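Conserved hypothetical protein TM0937 (Thermotoga maritima, PDB 2ESH) is of unknown function but, as a member of the PadR-like family with a winged helix-turn-helix fold, probably binds DNA as a transcriptional regulator. Local coordinates at residues Ser16-Leu20 against Tyr89-Ile93; Val22-His28 against Arg77-Ile82. One frame throughout, in Å; residues are numbered along the deposited sequence. Where two conformers were deposited one is given.

Contact 1 of 2, residues Ser16-Leu20 against Tyr89-Ile93; sequences STILL and YLREI
Two alpha-helical segments, Ser16-Leu20 within helix 8-24 and Tyr89-Ile93 within helix 84-116, cross obliquely, their N-to-C directions 130° apart (signed crossing angle -130°), with the axes of the short segments 10.7 Å apart at closest approach; they meet by apolar packing, partly against backbone, with no hydrogen bond between them. Tyr89 (chi1 t) turns its ring edge to Leu19, whose CD2 lies 3.4 Å from Tyr89 CD2; the same ring stacks on Phe64. Leu90 starts out sideways, but its end bends inward: CD1 is 4.0 Å from Leu19 CD2 and 4.3 Å from both Ser16 O and Leu20 N, against the backbone of the opposing helix. This is the seam between the first helix of the PadR-like winged-helix domain and the long C-terminal helix, which in relatives mediates dimerisation. Leu19 (t,p) directs its CA-to-CB bond toward helix 84-116. One turn after Tyr89, Ile93 (m,t) supplies the nearest CA pair, Ile93 CA to Ser16 CA at 6.9 Å. Its CD1 reaches Ser16 OG at 3.2 Å, while that hydroxyl is hydrogen-bonded within its own helix to Trp12 O.

Contact 2 of 2, residues Val22-His28 against Arg77-Ile82; sequences VAEKPSH and RKIYRI
The chain of Val22-His28 finishes helix 8-24 at Glu24, leaves helical angles at Lys25 (phi/psi -155/113) and extends through Pro26 and Ser27 alongside strand Arg77-Ile82. Ser27 and Tyr80 form a single antiparallel bridge, a hydrogen-bonded pair with CA atoms 5.4 Å apart: Tyr80 N to Ser27 O is 2.9 Å and nearly linear, Ser27 N to Tyr80 O 3.2 Å and more bent. Beyond it, His28 CA lies 3.5 Å from Lys78 O in a CA-H...O contact. At the helical end a water accepts from Ile82 N (2.6 Å) and donates to Val22 O (2.9 Å). Val22 (chi1 t) sets CG1 3.5 Å from Tyr80 O, and Ala23 CB meets Ile82 CG2 at 4.1 Å. Pro26 CB packs on Ile79 CG2 at 3.8 Å, with Pro26 CG over the Arg81 guanidinium. His28 (chi1 p) receives Arg77 CD over its ring face, a CH-pi contact 4.0 Å from the centroid. The wing hairpin of the winged helix is thereby joined to the turn between helices 8-24 and 29-37: strand 65-70 pairs with 77-82, and Val22 and Tyr80 both touch Leu56 of helix 52-61.

In the fold
Both contacts draw on helix 8-24, and strand 77-82 leads directly into helix 84-116; along the chain contact 2 lies within the loop closed by contact 1. Their centres lie 14 Å apart, yet they join through an apolar patch: Ile82 CD1 meets Leu19 CD1 at 3.7 Å and Leu90 CD2 at 4.0 Å. Contact 1 is nearer the middle of the chain, about 6 Å from its centre against about 13 Å for the centre of contact 2, and is a mainly apolar junction of two helices, with no hydrogen bond between its segments. Contact 2, further out, spends backbone hydrogen bonds and a bridging water on an extended segment, with charged residues at its margin. Each is only partly buried.

Contact 1 of 2, residues Ser16-Leu20 against Tyr89-Ile93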
loop_
_atom_site.group_PDB
_atom_site.type_symbol
_atom_site.label_atom_id
_atom_site.label_comp_id
_atom_site.label_asym_id
_atom_site.label_seq_id
_atom_site.Cartn_x
_atom_site.Cartn_y
_atom_site.Cartn_z
ATOM N N SER A 16 2.682 0.181 0.508
ATOM C CA SER A 16 2.146 -0.128 1.806
ATOM C C SER A 16 0.735 -0.528 1.643
ATOM O O SER A 16 0.307 -1.506 2.226
ATOM C CB SER A 16 2.262 1.065 2.778
ATOM O OG SER A 16 3.684 1.233 2.982
ATOM N N THR A 17 0.006 0.242 0.832
ATOM C CA THR A 17 -1.420 0.024 0.663
ATOM C C THR A 17 -1.690 -1.261 -0.093
ATOM O O THR A 17 -2.592 -2.008 0.266
ATOM C CB THR A 17 -2.068 1.176 -0.123
ATOM O OG1 THR A 17 -1.878 2.395 0.604
ATOM C CG2 THR A 17 -3.529 0.909 -0.313
ATOM N N ILE A 18 -0.909 -1.475 -1.160
ATOM C CA ILE A 18 -0.972 -2.680 -1.930
ATOM C C ILE A 18 -0.680 -3.938 -1.135
ATOM O O ILE A 18 -1.452 -4.937 -1.275
ATOM C CB ILE A 18 -0.120 -2.682 -3.174
ATOM C CG1 ILE A 18 -0.644 -1.675 -4.240
ATOM C CG2 ILE A 18 -0.265 -4.009 -3.849
ATOM C CD1 ILE A 18 0.407 -1.543 -5.491
ATOM N N LEU A 19 0.347 -3.900 -0.288
ATOM C CA LEU A 19 0.669 -5.053 0.579
ATOM C C LEU A 19 -0.520 -5.414 1.427
ATOM O O LEU A 19 -0.922 -6.562 1.518
ATOM C CB LEU A 19 1.893 -4.779 1.497
ATOM C CG LEU A 19 2.607 -5.938 2.254
ATOM C CD1 LEU A 19 2.939 -7.034 1.302
ATOM C CD2 LEU A 19 3.923 -5.464 2.851
ATOM N N LEU A 20 -1.079 -4.406 2.056
ATOM C CA LEU A 20 -2.220 -4.582 2.898
ATOM C C LEU A 20 -3.367 -5.146 2.166
ATOM O O LEU A 20 -4.025 -6.063 2.697
ATOM C CB LEU A 20 -2.685 -3.247 3.449
ATOM C CG LEU A 20 -3.446 -3.068 4.735
ATOM C CD1 LEU A 20 -4.436 -1.951 4.576
ATOM C CD2 LEU A 20 -4.136 -4.215 5.324
ATOM N N TYR A 89 7.367 -6.927 7.244
ATOM C CA TYR A 89 7.549 -5.632 6.556
ATOM C C TYR A 89 6.367 -4.761 6.873
ATOM O O TYR A 89 6.512 -3.541 7.220
ATOM C CB TYR A 89 7.697 -5.857 5.083
ATOM C CG TYR A 89 7.959 -4.652 4.250
ATOM C CD1 TYR A 89 9.255 -4.107 4.148
ATOM C CD2 TYR A 89 6.959 -4.095 3.504
ATOM C CE1 TYR A 89 9.519 -3.041 3.302
ATOM C CE2 TYR A 89 7.215 -3.009 2.643
ATOM C CZ TYR A 89 8.475 -2.518 2.534
ATOM O OH TYR A 89 8.686 -1.480 1.727
ATOM N N LEU A 90 5.214 -5.401 6.931
ATOM C CA LEU A 90 4.003 -4.698 7.348
ATOM C C LEU A 90 3.973 -4.120 8.756
ATOM O O LEU A 90 3.373 -3.030 8.977
ATOM C CB LEU A 90 2.779 -5.608 7.164
ATOM C CG LEU A 90 1.424 -5.040 6.689
ATOM C CD1 LEU A 90 1.432 -4.010 5.556
ATOM C CD2 LEU A 90 0.489 -6.148 6.336
ATOM N N ARG A 91 4.465 -4.875 9.738
ATOM C CA ARG A 91 4.633 -4.354 11.099
ATOM C C ARG A 91 5.599 -3.130 11.097
ATOM O O ARG A 91 5.410 -2.211 11.832
ATOM C CB ARG A 91 5.227 -5.411 12.028
ATOM C CG ARG A 91 4.316 -6.541 12.400
ATOM C CD ARG A 91 5.102 -7.628 13.264
ATOM N NE ARG A 91 4.306 -8.828 13.439
ATOM C CZ ARG A 91 3.183 -8.918 14.182
ATOM N NH1 ARG A 91 2.677 -7.877 14.884
ATOM N NH2 ARG A 91 2.567 -10.091 14.229
ATOM N N GLU A 92 6.642 -3.154 10.307
ATOM C CA GLU A 92 7.483 -1.976 10.145
ATOM C C GLU A 92 6.703 -0.769 9.576
ATOM O O GLU A 92 6.961 0.326 9.967
ATOM C CB GLU A 92 8.624 -2.286 9.193
ATOM C CG GLU A 92 9.741 -3.243 9.740
ATOM C CD GLU A 92 10.949 -3.330 8.722
ATOM O OE1 GLU A 92 10.721 -3.462 7.490
ATOM O OE2 GLU A 92 12.134 -3.191 9.144
ATOM N N ILE A 93 5.751 -0.973 8.674
ATOM C CA ILE A 93 4.922 0.101 8.099
ATOM C C ILE A 93 3.970 0.585 9.159
ATOM O O ILE A 93 3.731 1.791 9.321
ATOM C CB ILE A 93 4.096 -0.460 6.932
ATOM C CG1 ILE A 93 4.952 -0.402 5.671
ATOM C CG2 ILE A 93 2.747 0.315 6.776
ATOM C CD1 ILE A 93 4.538 -1.422 4.635
#

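Contact 2 of 2, residues Val22-His28 against Arg77-Ile82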
loop_
_atom_site.group_PDB
_atom_site.type_symbol
_atom_site.label_atom_id
_atom_site.label_comp_id
_atom_site.label_asym_id
_atom_site.label_seq_id
_atom_site.Cartn_x
_atom_site.Cartn_y
_atom_site.Cartn_z
ATOM N N VAL A 22 -3.443 -6.798 -0.532
ATOM C CA VAL A 22 -3.155 -8.215 -0.678
ATOM C C VAL A 22 -3.273 -9.108 0.598
ATOM O O VAL A 22 -3.799 -10.203 0.481
ATOM C CB VAL A 22 -1.879 -8.479 -1.343
ATOM C CG1 VAL A 22 -1.658 -9.976 -1.351
ATOM C CG2 VAL A 22 -1.847 -7.842 -2.796
ATOM N N ALA A 23 -2.750 -8.657 1.766
ATOM C CA ALA A 23 -2.917 -9.382 3.021
ATOM C C ALA A 23 -4.382 -9.646 3.307
ATOM O O ALA A 23 -4.755 -10.697 3.826
ATOM C CB ALA A 23 -2.280 -8.614 4.244
ATOM N N GLU A 24 -5.210 -8.652 3.039
ATOM C CA GLU A 24 -6.627 -8.756 3.324
ATOM C C GLU A 24 -7.329 -9.795 2.414
ATOM O O GLU A 24 -8.186 -10.554 2.867
ATOM C CB GLU A 24 -7.222 -7.347 3.133
ATOM C CG GLU A 24 -6.940 -6.410 4.334
ATOM C CD GLU A 24 -7.654 -5.056 4.238
ATOM O OE1 GLU A 24 -7.843 -4.560 3.117
ATOM O OE2 GLU A 24 -7.963 -4.437 5.284
ATOM N N LYS A 25 -6.957 -9.840 1.120
ATOM C CA LYS A 25 -7.525 -10.840 0.227
ATOM C C LYS A 25 -6.573 -11.098 -0.931
ATOM O O LYS A 25 -6.415 -10.226 -1.778
ATOM C CB LYS A 25 -8.854 -10.376 -0.334
ATOM C CG LYS A 25 -9.575 -11.395 -1.251
ATOM C CD LYS A 25 -10.942 -10.897 -1.777
ATOM C CE LYS A 25 -10.732 -9.929 -3.014
ATOM N NZ LYS A 25 -11.973 -9.116 -3.495
ATOM N N PRO A 26 -5.980 -12.320 -1.000
ATOM C CA PRO A 26 -5.060 -12.636 -2.125
ATOM C C PRO A 26 -5.809 -12.393 -3.464
ATOM O O PRO A 26 -7.024 -12.603 -3.507
ATOM C CB PRO A 26 -4.805 -14.115 -1.918
ATOM C CG PRO A 26 -5.092 -14.312 -0.333
ATOM C CD PRO A 26 -6.225 -13.475 -0.100
ATOM N N SER A 27 -5.115 -11.863 -4.495
ATOM C CA SER A 27 -5.788 -11.469 -5.720
ATOM C C SER A 27 -4.856 -11.124 -6.837
ATOM O O SER A 27 -3.637 -11.158 -6.683
ATOM C CB SER A 27 -6.761 -10.289 -5.473
ATOM O OG SER A 27 -7.676 -10.115 -6.591
ATOM N N HIS A 28 -5.436 -10.811 -7.989
ATOM C CA HIS A 28 -4.622 -10.444 -9.172
ATOM C C HIS A 28 -4.551 -8.913 -9.371
ATOM O O HIS A 28 -5.340 -8.215 -8.829
ATOM C CB HIS A 28 -5.133 -11.153 -10.414
ATOM C CG HIS A 28 -6.573 -10.874 -10.704
ATOM N ND1 HIS A 28 -7.596 -11.620 -10.160
ATOM C CD2 HIS A 28 -7.165 -9.921 -11.474
ATOM C CE1 HIS A 28 -8.758 -11.153 -10.600
ATOM N NE2 HIS A 28 -8.519 -10.109 -11.375
ATOM N N ARG A 77 -5.285 -15.953 -14.222
ATOM C CA ARG A 77 -4.908 -14.801 -13.400
ATOM C C ARG A 77 -3.902 -15.233 -12.336
ATOM O O ARG A 77 -4.147 -16.197 -11.634
ATOM C CB ARG A 77 -6.150 -14.270 -12.669
ATOM C CG ARG A 77 -7.293 -13.836 -13.541
ATOM C CD ARG A 77 -6.858 -12.583 -14.256
ATOM N NE ARG A 77 -7.966 -12.122 -15.065
ATOM C CZ ARG A 77 -8.056 -10.921 -15.648
ATOM N NH1 ARG A 77 -7.093 -10.004 -15.524
ATOM N NH2 ARG A 77 -9.135 -10.660 -16.358
ATOM N N LYS A 78 -2.795 -14.511 -12.221
ATOM C CA LYS A 78 -1.731 -14.752 -11.265
ATOM C C LYS A 78 -2.123 -14.180 -9.913
ATOM O O LYS A 78 -2.277 -12.960 -9.782
ATOM C CB LYS A 78 -0.481 -14.086 -11.779
ATOM C CG LYS A 78 0.758 -14.545 -11.040
ATOM C CD LYS A 78 2.017 -14.151 -11.720
ATOM C CE LYS A 78 3.184 -14.946 -11.222
ATOM N NZ LYS A 78 4.476 -14.627 -11.983
ATOM N N ILE A 79 -2.381 -15.052 -8.915
ATOM C CA ILE A 79 -2.811 -14.650 -7.526
ATOM C C ILE A 79 -1.637 -14.347 -6.575
ATOM O O ILE A 79 -0.733 -15.165 -6.339
ATOM C CB ILE A 79 -3.698 -15.689 -6.931
ATOM C CG1 ILE A 79 -4.896 -16.010 -7.888
ATOM C CG2 ILE A 79 -4.268 -15.196 -5.573
ATOM C CD1 ILE A 79 -5.767 -14.792 -8.306
ATOM N N TYR A 80 -1.616 -13.142 -6.041
ATOM C CA TYR A 80 -0.594 -12.689 -5.059
ATOM C C TYR A 80 -1.079 -12.951 -3.666
ATOM O O TYR A 80 -2.253 -12.773 -3.377
ATOM C CB TYR A 80 -0.287 -11.195 -5.209
ATOM C CG TYR A 80 0.343 -10.915 -6.493
ATOM C CD1 TYR A 80 1.760 -10.811 -6.588
ATOM C CD2 TYR A 80 -0.437 -10.815 -7.671
ATOM C CE1 TYR A 80 2.398 -10.628 -7.816
ATOM C CE2 TYR A 80 0.193 -10.646 -8.927
ATOM C CZ TYR A 80 1.625 -10.535 -8.973
ATOM O OH TYR A 80 2.289 -10.339 -10.173
ATOM N N ARG A 81 -0.157 -13.353 -2.789
ATOM C CA ARG A 81 -0.492 -13.748 -1.403
ATOM C C ARG A 81 0.641 -13.267 -0.481
ATOM O O ARG A 81 1.841 -13.356 -0.837
ATOM C CB ARG A 81 -0.697 -15.293 -1.368
ATOM C CG ARG A 81 -0.768 -15.992 -0.023
ATOM C CD ARG A 81 -1.259 -17.486 -0.178
ATOM N NE ARG A 81 -2.338 -17.641 -1.191
ATOM C CZ ARG A 81 -3.640 -17.864 -0.931
ATOM N NH1 ARG A 81 -4.091 -17.947 0.350
ATOM N NH2 ARG A 81 -4.508 -17.993 -1.958
ATOM N N ILE A 82 0.299 -12.722 0.671
ATOM C CA ILE A 82 1.394 -12.255 1.604
ATOM C C ILE A 82 2.199 -13.458 2.203
ATOM O O ILE A 82 1.611 -14.488 2.538
ATOM C CB ILE A 82 0.898 -11.232 2.730
ATOM C CG1 ILE A 82 2.117 -10.433 3.276
ATOM C CG2 ILE A 82 0.049 -11.965 3.798
ATOM C CD1 ILE A 82 1.784 -9.179 4.034
HETATM O O HOH W 1 -2.214 -12.463 1.235
#